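Local structure of HTH-type dhaKLM operon transcriptional activator DhaS (2IU5) at residues A21-M26 and E66-E71; I116-L121 and A151-I156; D128-S133 and L140-I145. The protein activates transcription of the dhaKLM operon when complexed with DhaQ and triggered by dihydroxyacetone, binding an inverted repeat that partly overlaps the -35 sequence of its promoter. The protein carries 1 engineered substitution. All blocks are in the same frame, centred on the assembly; numbering follows the deposited sequence.

Contact 1: A21-M26 and E66-E71; sequences AFKDLM and ENDFAE
Lys23 on helix 13-28 and Asp68 on helix 57-73 meet across well-separated backbones, with 11.3 Å between their CA atoms, the nearest such pair of the two segments. Only their side chains bridge the distance, reaching out from opposite directions. Lys23 NZ donates a hydrogen bond to Asp68 OD2 over 2.8 Å, and the pair is a salt bridge. The ammonium comes in on the syn side of OD2, 23° out of the carboxylate plane. A bend at chi3 (-83°) sets the last part of the lysine chain beside this oxygen, with Lys23 CE 3.6 Å from Asp68 OD2. The other oxygen, Asp68 OD1, lies 3.7 Å from Lys23 NZ and is reached through a water. That water accepts from Lys23 NZ at 3.0 Å and donates to Asp68 OD1 at 2.7 Å. Both segments belong to the TetR-type DNA-binding region. They lie on its first helix and on the helix that, as in other TetR regulators, leads into the C-terminal domain. The predicted helix-turn-helix motif lies between them in sequence. Asp68 is buried, and both its oxygens are satisfied. Asn67 ND2 from the same helix donates to the anti lone pair of Asp68 OD1 at 2.9 Å, and that oxygen lies in the amide plane of Asn67. Tyr92 OH of helix 82-95 is hydrogen-bonded to OD2, so Lys23 shares that oxygen. These bonds probably fix the rotation of the carboxylate and favour its charged form. The Lys23 side chain also touches Phe99 of helix 97-106.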
loop_
_atom_site.group_PDB
_atom_site.type_symbol
_atom_site.label_atom_id
_atom_site.label_comp_id
_atom_site.label_asym_id
_atom_site.label_seq_id
_atom_site.Cartn_x
_atom_site.Cartn_y
_atom_site.Cartn_z
ATOM N N ALA A 21 18.965 -10.199 -22.278
ATOM C CA ALA A 21 20.361 -10.234 -21.852
ATOM C C ALA A 21 20.593 -9.486 -20.539
ATOM O O ALA A 21 21.238 -10.003 -19.614
ATOM C CB ALA A 21 21.247 -9.692 -22.954
ATOM N N PHE A 22 20.064 -8.264 -20.466
ATOM C CA PHE A 22 20.196 -7.472 -19.243
ATOM C C PHE A 22 19.552 -8.171 -18.054
ATOM O O PHE A 22 20.140 -8.257 -16.969
ATOM C CB PHE A 22 19.573 -6.123 -19.460
ATOM C CG PHE A 22 19.748 -5.189 -18.311
ATOM C CD1 PHE A 22 21.005 -4.857 -17.850
ATOM C CD2 PHE A 22 18.635 -4.636 -17.687
ATOM C CE1 PHE A 22 21.183 -3.975 -16.781
ATOM C CE2 PHE A 22 18.795 -3.756 -16.613
ATOM C CZ PHE A 22 20.076 -3.428 -16.164
ATOM N N LYS A 23 18.336 -8.675 -18.260
ATOM C CA LYS A 23 17.610 -9.340 -17.151
ATOM C C LYS A 23 18.411 -10.557 -16.678
ATOM O O LYS A 23 18.504 -10.826 -15.474
ATOM C CB LYS A 23 16.180 -9.694 -17.553
ATOM C CG LYS A 23 15.308 -8.452 -17.584
ATOM C CD LYS A 23 13.823 -8.771 -17.785
ATOM C CE LYS A 23 13.513 -8.972 -19.241
ATOM N NZ LYS A 23 12.067 -9.388 -19.421
ATOM N N ASP A 24 18.992 -11.305 -17.612
ATOM C CA ASP A 24 19.870 -12.420 -17.279
ATOM C C ASP A 24 21.084 -11.994 -16.440
ATOM O O ASP A 24 21.395 -12.630 -15.422
ATOM C CB ASP A 24 20.306 -13.161 -18.542
ATOM C CG ASP A 24 19.163 -13.960 -19.192
ATOM O OD1 ASP A 24 18.066 -14.070 -18.592
ATOM O OD2 ASP A 24 19.371 -14.478 -20.314
ATOM N N LEU A 25 21.769 -10.929 -16.847
ATOM C CA LEU A 25 22.919 -10.450 -16.070
ATOM C C LEU A 25 22.513 -9.948 -14.681
ATOM O O LEU A 25 23.264 -10.102 -13.720
ATOM C CB LEU A 25 23.647 -9.370 -16.868
ATOM C CG LEU A 25 24.332 -9.921 -18.125
ATOM C CD1 LEU A 25 24.545 -8.827 -19.151
ATOM C CD2 LEU A 25 25.659 -10.604 -17.815
ATOM N N MET A 26 21.322 -9.351 -14.575
ATOM C CA MET A 26 20.839 -8.837 -13.271
ATOM C C MET A 26 20.527 -9.949 -12.274
ATOM O O MET A 26 20.387 -9.714 -11.084
ATOM C CB MET A 26 19.588 -7.961 -13.462
ATOM C CG MET A 26 19.860 -6.613 -14.093
ATOM S SD MET A 26 20.502 -5.463 -12.862
ATOM C CE MET A 26 19.001 -4.869 -12.056
ATOM N N GLU A 66 8.260 -0.617 -18.748
ATOM C CA GLU A 66 7.056 -0.261 -19.505
ATOM C C GLU A 66 6.575 -1.448 -20.330
ATOM O O GLU A 66 5.378 -1.746 -20.384
ATOM C CB GLU A 66 7.366 0.886 -20.447
ATOM C CG GLU A 66 7.567 2.205 -19.764
ATOM C CD GLU A 66 7.985 3.279 -20.755
ATOM O OE1 GLU A 66 8.523 2.956 -21.850
ATOM O OE2 GLU A 66 7.770 4.453 -20.423
ATOM N N ASN A 67 7.507 -2.129 -20.973
ATOM C CA ASN A 67 7.150 -3.202 -21.888
ATOM C C ASN A 67 6.648 -4.425 -21.137
ATOM O O ASN A 67 5.646 -5.025 -21.517
ATOM C CB ASN A 67 8.386 -3.630 -22.663
ATOM C CG ASN A 67 8.125 -4.853 -23.520
ATOM O OD1 ASN A 67 7.631 -4.723 -24.637
ATOM N ND2 ASN A 67 8.452 -6.048 -23.000
ATOM N N ASP A 68 7.342 -4.806 -20.074
ATOM C CA ASP A 68 7.077 -6.118 -19.482
ATOM C C ASP A 68 5.714 -6.096 -18.786
ATOM O O ASP A 68 4.926 -7.032 -18.918
ATOM C CB ASP A 68 8.170 -6.504 -18.482
ATOM C CG ASP A 68 9.435 -7.016 -19.165
ATOM O OD1 ASP A 68 9.531 -6.944 -20.415
ATOM O OD2 ASP A 68 10.319 -7.492 -18.431
ATOM N N PHE A 69 5.430 -5.031 -18.038
ATOM C CA PHE A 69 4.143 -4.941 -17.358
ATOM C C PHE A 69 2.973 -4.803 -18.312
ATOM O O PHE A 69 1.928 -5.412 -18.080
ATOM C CB PHE A 69 4.147 -3.856 -16.281
ATOM C CG PHE A 69 4.956 -4.245 -15.075
ATOM C CD1 PHE A 69 4.375 -4.950 -14.029
ATOM C CD2 PHE A 69 6.309 -3.912 -14.983
ATOM C CE1 PHE A 69 5.146 -5.313 -12.903
ATOM C CE2 PHE A 69 7.082 -4.267 -13.866
ATOM C CZ PHE A 69 6.505 -4.966 -12.828
ATOM N N ALA A 70 3.125 -4.023 -19.374
ATOM C CA ALA A 70 2.063 -3.938 -20.392
ATOM C C ALA A 70 1.826 -5.275 -21.088
ATOM O O ALA A 70 0.686 -5.657 -21.361
ATOM C CB ALA A 70 2.414 -2.877 -21.419
ATOM N N GLU A 71 2.910 -5.991 -21.378
ATOM C CA GLU A 71 2.793 -7.244 -22.089
ATOM C C GLU A 71 2.006 -8.224 -21.242
ATOM O O GLU A 71 1.164 -8.961 -21.767
ATOM C CB GLU A 71 4.164 -7.786 -22.463
ATOM C CG GLU A 71 4.754 -7.010 -23.616
ATOM C CD GLU A 71 5.839 -7.764 -24.356
ATOM O OE1 GLU A 71 6.428 -8.692 -23.749
ATOM O OE2 GLU A 71 6.081 -7.409 -25.538
HETATM O O HOH W 1 11.810 -7.500 -21.696
#

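Contact 2: I116-L121 and A151-I156; sequences IQWENL and AAICAI
Trp118 of helix 110-132 lays one face of its indole against Ile153 of helix 139-163, and the indole also touches Cys154. This is buried helix-to-helix packing in the all-helical C-terminal domain of a TetR-family regulator. The backbones come close here, with Trp118 CA and Cys154 CA 6.3 Å apart. Trp118 gives up the most surface, Ile153 less and Cys154 least. The CG2 methyl of Ile153 stands over the Trp118 six-membered ring, 3.4 Å from its centroid and 9° off the ring normal. This is a clear CH-pi contact. Ile153 turns its CG2 branch to the carbonyl side of its own backbone, opposite N, and so presents this methyl to the indole. The two side chains cross at about a right angle. Replacing Trp118 with an alanine would probably open a gap over Ile153 CG2 and leave that methyl without its aromatic partner. Around the indole, Leu86, Leu89 and Leu93 of helix 82-95 add further packing, and Phe114 meets it edge-to-face. Helix 139-163 also faces the second subunit, where Tyr148 of that subunit packs on Ile153. Cys154 lies by the pyrrole part of the indole. Cys154 SG makes an oblique sulfur-aromatic contact, 5.2 Å from the centroid of the Trp118 five-membered ring. The closer approach is by carbon, with Trp118 CD1 3.6 Å from Cys154 CA and 3.7 Å from Cys154 CB.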
loop_
_atom_site.group_PDB
_atom_site.type_symbol
_atom_site.label_atom_id
_atom_site.label_comp_id
_atom_site.label_asym_id
_atom_site.label_seq_id
_atom_site.Cartn_x
_atom_site.Cartn_y
_atom_site.Cartn_z
ATOM N N ILE A 116 1.213 1.855 -9.773
ATOM C CA ILE A 116 0.437 2.166 -10.972
ATOM C C ILE A 116 0.188 0.900 -11.805
ATOM O O ILE A 116 -0.902 0.734 -12.363
ATOM C CB ILE A 116 1.133 3.246 -11.788
ATOM C CG1 ILE A 116 0.997 4.605 -11.089
ATOM C CG2 ILE A 116 0.487 3.318 -13.168
ATOM C CD1 ILE A 116 1.810 5.720 -11.737
ATOM N N GLN A 117 1.174 0.010 -11.881
ATOM C CA GLN A 117 0.990 -1.275 -12.581
ATOM C C GLN A 117 -0.155 -2.101 -11.993
ATOM O O GLN A 117 -0.981 -2.673 -12.721
ATOM C CB GLN A 117 2.278 -2.069 -12.615
ATOM C CG GLN A 117 3.430 -1.249 -13.200
ATOM C CD GLN A 117 2.983 -0.453 -14.395
ATOM O OE1 GLN A 117 2.530 -1.003 -15.414
ATOM N NE2 GLN A 117 3.100 0.867 -14.295
ATOM N N TRP A 118 -0.191 -2.139 -10.666
ATOM C CA TRP A 118 -1.276 -2.854 -9.983
ATOM C C TRP A 118 -2.605 -2.177 -10.208
ATOM O O TRP A 118 -3.639 -2.855 -10.347
ATOM C CB TRP A 118 -0.965 -3.059 -8.488
ATOM C CG TRP A 118 0.156 -4.032 -8.316
ATOM C CD1 TRP A 118 1.408 -3.761 -7.852
ATOM C CD2 TRP A 118 0.139 -5.446 -8.613
ATOM N NE1 TRP A 118 2.164 -4.901 -7.839
ATOM C CE2 TRP A 118 1.418 -5.950 -8.301
ATOM C CE3 TRP A 118 -0.826 -6.326 -9.112
ATOM C CZ2 TRP A 118 1.751 -7.292 -8.468
ATOM C CZ3 TRP A 118 -0.489 -7.667 -9.277
ATOM C CH2 TRP A 118 0.786 -8.128 -8.958
ATOM N N GLU A 119 -2.592 -0.849 -10.244
ATOM C CA GLU A 119 -3.809 -0.135 -10.592
ATOM C C GLU A 119 -4.278 -0.487 -12.002
ATOM O O GLU A 119 -5.485 -0.592 -12.240
ATOM C CB GLU A 119 -3.656 1.364 -10.369
ATOM C CG GLU A 119 -3.519 1.693 -8.879
ATOM C CD GLU A 119 -3.349 3.156 -8.584
ATOM O OE1 GLU A 119 -3.039 3.947 -9.512
ATOM O OE2 GLU A 119 -3.534 3.505 -7.391
ATOM N N ASN A 120 -3.319 -0.671 -12.908
ATOM C CA ASN A 120 -3.684 -0.973 -14.292
ATOM C C ASN A 120 -4.304 -2.376 -14.290
ATOM O O ASN A 120 -5.291 -2.616 -14.983
ATOM C CB ASN A 120 -2.435 -0.910 -15.178
ATOM C CG ASN A 120 -2.017 0.527 -15.488
ATOM O OD1 ASN A 120 -2.730 1.477 -15.200
ATOM N ND2 ASN A 120 -0.836 0.670 -16.080
ATOM N N LEU A 121 -3.726 -3.284 -13.506
ATOM C CA LEU A 121 -4.292 -4.636 -13.400
ATOM C C LEU A 121 -5.726 -4.554 -12.863
ATOM O O LEU A 121 -6.638 -5.164 -13.429
ATOM C CB LEU A 121 -3.414 -5.534 -12.528
ATOM C CG LEU A 121 -4.024 -6.934 -12.365
ATOM C CD1 LEU A 121 -4.301 -7.676 -13.672
ATOM C CD2 LEU A 121 -3.271 -7.788 -11.382
ATOM N N ALA A 151 -3.472 -1.239 -3.845
ATOM C CA ALA A 151 -2.578 -0.882 -2.737
ATOM C C ALA A 151 -2.199 -2.117 -1.938
ATOM O O ALA A 151 -1.033 -2.280 -1.551
ATOM C CB ALA A 151 -3.219 0.171 -1.821
ATOM N N ALA A 152 -3.182 -2.972 -1.698
ATOM C CA ALA A 152 -2.933 -4.224 -0.967
ATOM C C ALA A 152 -1.960 -5.108 -1.728
ATOM O O ALA A 152 -0.962 -5.561 -1.171
ATOM C CB ALA A 152 -4.221 -4.972 -0.724
ATOM N N ILE A 153 -2.237 -5.357 -2.997
ATOM C CA ILE A 153 -1.373 -6.249 -3.745
ATOM C C ILE A 153 0.015 -5.633 -3.938
ATOM O O ILE A 153 1.019 -6.344 -3.891
ATOM C CB ILE A 153 -2.011 -6.671 -5.066
ATOM C CG1 ILE A 153 -3.377 -7.329 -4.816
ATOM C CG2 ILE A 153 -1.040 -7.583 -5.805
ATOM C CD1 ILE A 153 -4.285 -7.385 -6.058
ATOM N N CYS A 154 0.087 -4.320 -4.144
ATOM C CA CYS A 154 1.377 -3.665 -4.297
ATOM C C CYS A 154 2.229 -3.898 -3.050
ATOM O O CYS A 154 3.413 -4.249 -3.131
ATOM C CB CYS A 154 1.156 -2.170 -4.535
ATOM S SG CYS A 154 2.674 -1.228 -4.741
ATOM N N ALA A 155 1.626 -3.702 -1.879
ATOM C CA ALA A 155 2.355 -3.809 -0.620
ATOM C C ALA A 155 2.826 -5.240 -0.363
ATOM O O ALA A 155 3.960 -5.474 0.058
ATOM C CB ALA A 155 1.473 -3.342 0.536
ATOM N N ILE A 156 1.939 -6.193 -0.618
ATOM C CA ILE A 156 2.216 -7.596 -0.347
ATOM C C ILE A 156 3.309 -8.087 -1.295
ATOM O O ILE A 156 4.241 -8.773 -0.868
ATOM C CB ILE A 156 0.957 -8.445 -0.540
ATOM C CG1 ILE A 156 -0.048 -8.163 0.584
ATOM C CG2 ILE A 156 1.329 -9.914 -0.632
ATOM C CD1 ILE A 156 0.391 -8.663 1.913
#

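Contact 3: D128-S133 and L140-I145; sequences DQEKKS and LEKSFI
Lys142 reaches from helix 139-163 to Glu130, near the C-terminal end of helix 110-132. These are consecutive helices of the TetR-type C-terminal domain, joined by a short connection, and the contact lies at the surface near that connection. The CA atoms of Lys142 and Glu130 are 11.0 Å apart, so the side chains span the distance. From CB, which points toward the other helix, the Lys142 chain runs straight through CG to CD. Lys142 CG is still 4.9 Å from Glu130 OE2. Lys142 CD comes within 3.9 Å of Glu130 OE2. There the chain bends (chi3 -92°), so Lys142 CE stays beside the same oxygen, at 4.0 Å from Glu130 OE2. The tip, Lys142 NZ, then makes a long salt bridge with Glu130 OE2 at 3.5 Å, and the hydrogen bond in it is weak. The glutamate arrives on an extended chain, and the two side chains cross at about a right angle. Trp137, in the connection between the helices, gives Glu130 OE2 its stronger partner through NE1. The lysine is thus the weaker partner of an oxygen already held by the indole N-H. Lys142 also touches the side chains of Trp137 and Ile126. Near Lys142 on helix 139-163, Leu140, Glu141 and Phe144 pack on Gln173 of the second subunit. The carboxylate is met through one oxygen: Glu130 OE1 lies 4.3 Å from Lys142 NZ.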
loop_
_atom_site.group_PDB
_atom_site.type_symbol
_atom_site.label_atom_id
_atom_site.label_comp_id
_atom_site.label_asym_id
_atom_site.label_seq_id
_atom_site.Cartn_x
_atom_site.Cartn_y
_atom_site.Cartn_z
ATOM N N ASP A 128 -12.826 -6.550 -17.480
ATOM C CA ASP A 128 -13.181 -7.920 -17.862
ATOM C C ASP A 128 -14.464 -8.375 -17.173
ATOM O O ASP A 128 -15.294 -9.057 -17.761
ATOM C CB ASP A 128 -12.070 -8.906 -17.497
ATOM C CG ASP A 128 -10.867 -8.832 -18.417
ATOM O OD1 ASP A 128 -10.902 -8.096 -19.426
ATOM O OD2 ASP A 128 -9.834 -9.514 -18.161
ATOM N N GLN A 129 -14.634 -7.997 -15.911
ATOM C CA GLN A 129 -15.837 -8.392 -15.198
ATOM C C GLN A 129 -17.085 -7.806 -15.847
ATOM O O GLN A 129 -18.100 -8.468 -15.952
ATOM C CB GLN A 129 -15.726 -7.991 -13.728
ATOM C CG GLN A 129 -14.785 -8.846 -12.902
ATOM C CD GLN A 129 -15.078 -10.335 -12.868
ATOM O OE1 GLN A 129 -14.133 -11.135 -12.880
ATOM N NE2 GLN A 129 -16.353 -10.720 -12.822
ATOM N N GLU A 130 -17.004 -6.559 -16.286
ATOM C CA GLU A 130 -18.162 -5.899 -16.871
ATOM C C GLU A 130 -18.565 -6.539 -18.188
ATOM O O GLU A 130 -19.698 -6.374 -18.641
ATOM C CB GLU A 130 -17.849 -4.424 -17.073
ATOM C CG GLU A 130 -17.811 -3.700 -15.722
ATOM C CD GLU A 130 -18.003 -2.203 -15.852
ATOM O OE1 GLU A 130 -17.578 -1.628 -16.879
ATOM O OE2 GLU A 130 -18.582 -1.607 -14.919
ATOM N N LYS A 131 -17.629 -7.265 -18.796
ATOM C CA LYS A 131 -17.958 -8.040 -20.000
ATOM C C LYS A 131 -18.756 -9.296 -19.641
ATOM O O LYS A 131 -19.610 -9.748 -20.407
ATOM C CB LYS A 131 -16.692 -8.426 -20.788
ATOM C CG LYS A 131 -15.978 -7.289 -21.511
ATOM C CD LYS A 131 -14.478 -7.562 -21.729
ATOM C CE LYS A 131 -14.154 -7.828 -23.190
ATOM N NZ LYS A 131 -12.750 -7.469 -23.563
ATOM N N LYS A 132 -18.475 -9.859 -18.473
ATOM C CA LYS A 132 -19.054 -11.132 -18.064
ATOM C C LYS A 132 -20.440 -10.984 -17.419
ATOM O O LYS A 132 -21.350 -11.766 -17.698
ATOM C CB LYS A 132 -18.060 -11.815 -17.124
ATOM C CG LYS A 132 -18.343 -13.277 -16.880
ATOM C CD LYS A 132 -17.157 -13.952 -16.219
ATOM C CE LYS A 132 -16.318 -14.719 -17.225
ATOM N NZ LYS A 132 -17.091 -15.175 -18.420
ATOM N N SER A 133 -20.596 -9.979 -16.563
ATOM C CA SER A 133 -21.776 -9.840 -15.730
ATOM C C SER A 133 -22.179 -8.367 -15.631
ATOM O O SER A 133 -21.451 -7.487 -16.111
ATOM C CB SER A 133 -21.501 -10.429 -14.349
ATOM O OG SER A 133 -22.699 -10.935 -13.787
ATOM N N LEU A 140 -17.520 5.983 -8.318
ATOM C CA LEU A 140 -16.782 6.143 -7.070
ATOM C C LEU A 140 -16.388 4.778 -6.512
ATOM O O LEU A 140 -15.266 4.575 -6.047
ATOM C CB LEU A 140 -17.670 6.867 -6.053
ATOM C CG LEU A 140 -17.003 7.160 -4.709
ATOM C CD1 LEU A 140 -16.010 8.303 -4.866
ATOM C CD2 LEU A 140 -18.054 7.481 -3.656
ATOM N N GLU A 141 -17.330 3.846 -6.563
ATOM C CA GLU A 141 -17.126 2.504 -6.023
ATOM C C GLU A 141 -16.097 1.708 -6.810
ATOM O O GLU A 141 -15.235 1.041 -6.232
ATOM C CB GLU A 141 -18.465 1.771 -5.962
ATOM C CG GLU A 141 -19.336 2.280 -4.822
ATOM C CD GLU A 141 -20.762 1.765 -4.870
ATOM O OE1 GLU A 141 -21.267 1.438 -5.968
ATOM O OE2 GLU A 141 -21.394 1.687 -3.794
ATOM N N LYS A 142 -16.166 1.763 -8.135
ATOM C CA LYS A 142 -15.128 1.149 -8.964
ATOM C C LYS A 142 -13.731 1.717 -8.698
ATOM O O LYS A 142 -12.746 0.971 -8.598
ATOM C CB LYS A 142 -15.441 1.384 -10.454
ATOM C CG LYS A 142 -16.484 0.453 -11.029
ATOM C CD LYS A 142 -16.616 0.690 -12.534
ATOM C CE LYS A 142 -17.688 1.712 -12.817
ATOM N NZ LYS A 142 -18.117 1.780 -14.257
ATOM N N SER A 143 -13.625 3.042 -8.581
ATOM C CA SER A 143 -12.338 3.653 -8.262
ATOM C C SER A 143 -11.872 3.117 -6.915
ATOM O O SER A 143 -10.723 2.764 -6.761
ATOM C CB SER A 143 -12.409 5.179 -8.193
ATOM O OG SER A 143 -11.169 5.668 -7.685
ATOM N N PHE A 144 -12.774 3.067 -5.950
ATOM C CA PHE A 144 -12.347 2.651 -4.617
ATOM C C PHE A 144 -11.871 1.210 -4.613
ATOM O O PHE A 144 -10.809 0.902 -4.063
ATOM C CB PHE A 144 -13.476 2.812 -3.611
ATOM C CG PHE A 144 -13.053 2.559 -2.195
ATOM C CD1 PHE A 144 -12.488 3.571 -1.435
ATOM C CD2 PHE A 144 -13.220 1.308 -1.632
ATOM C CE1 PHE A 144 -12.094 3.341 -0.125
ATOM C CE2 PHE A 144 -12.826 1.074 -0.310
ATOM C CZ PHE A 144 -12.268 2.096 0.426
ATOM N N ILE A 145 -12.640 0.313 -5.221
ATOM C CA ILE A 145 -12.256 -1.104 -5.226
ATOM C C ILE A 145 -10.886 -1.271 -5.898
ATOM O O ILE A 145 -10.018 -2.055 -5.459
ATOM C CB ILE A 145 -13.336 -1.991 -5.897
ATOM C CG1 ILE A 145 -12.893 -3.458 -5.843
ATOM C CG2 ILE A 145 -13.497 -1.616 -7.336
ATOM C CD1 ILE A 145 -14.066 -4.414 -5.884
#

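From the N terminus, helix 13-28 leads into the predicted helix-turn-helix motif, and the chain returns on helix 57-73. Contact 1 closes this loop, with 39 residues between its segments. It ends before the other two begin. The chain then passes through helices 82-95 and 97-106 to helix 110-132. Contact 2 joins that helix to helix 139-163. Contact 3 joins the same two helices nearer their connection and is nested inside the loop of contact 2, its centre about 16 Å from that of contact 2. Contacts 2 and 3 also touch the second subunit. Contact 1 lies across the chain's centre from both, but Phe69 packs on Gln117, so segments 66-71 and 116-121 bring the two regions together.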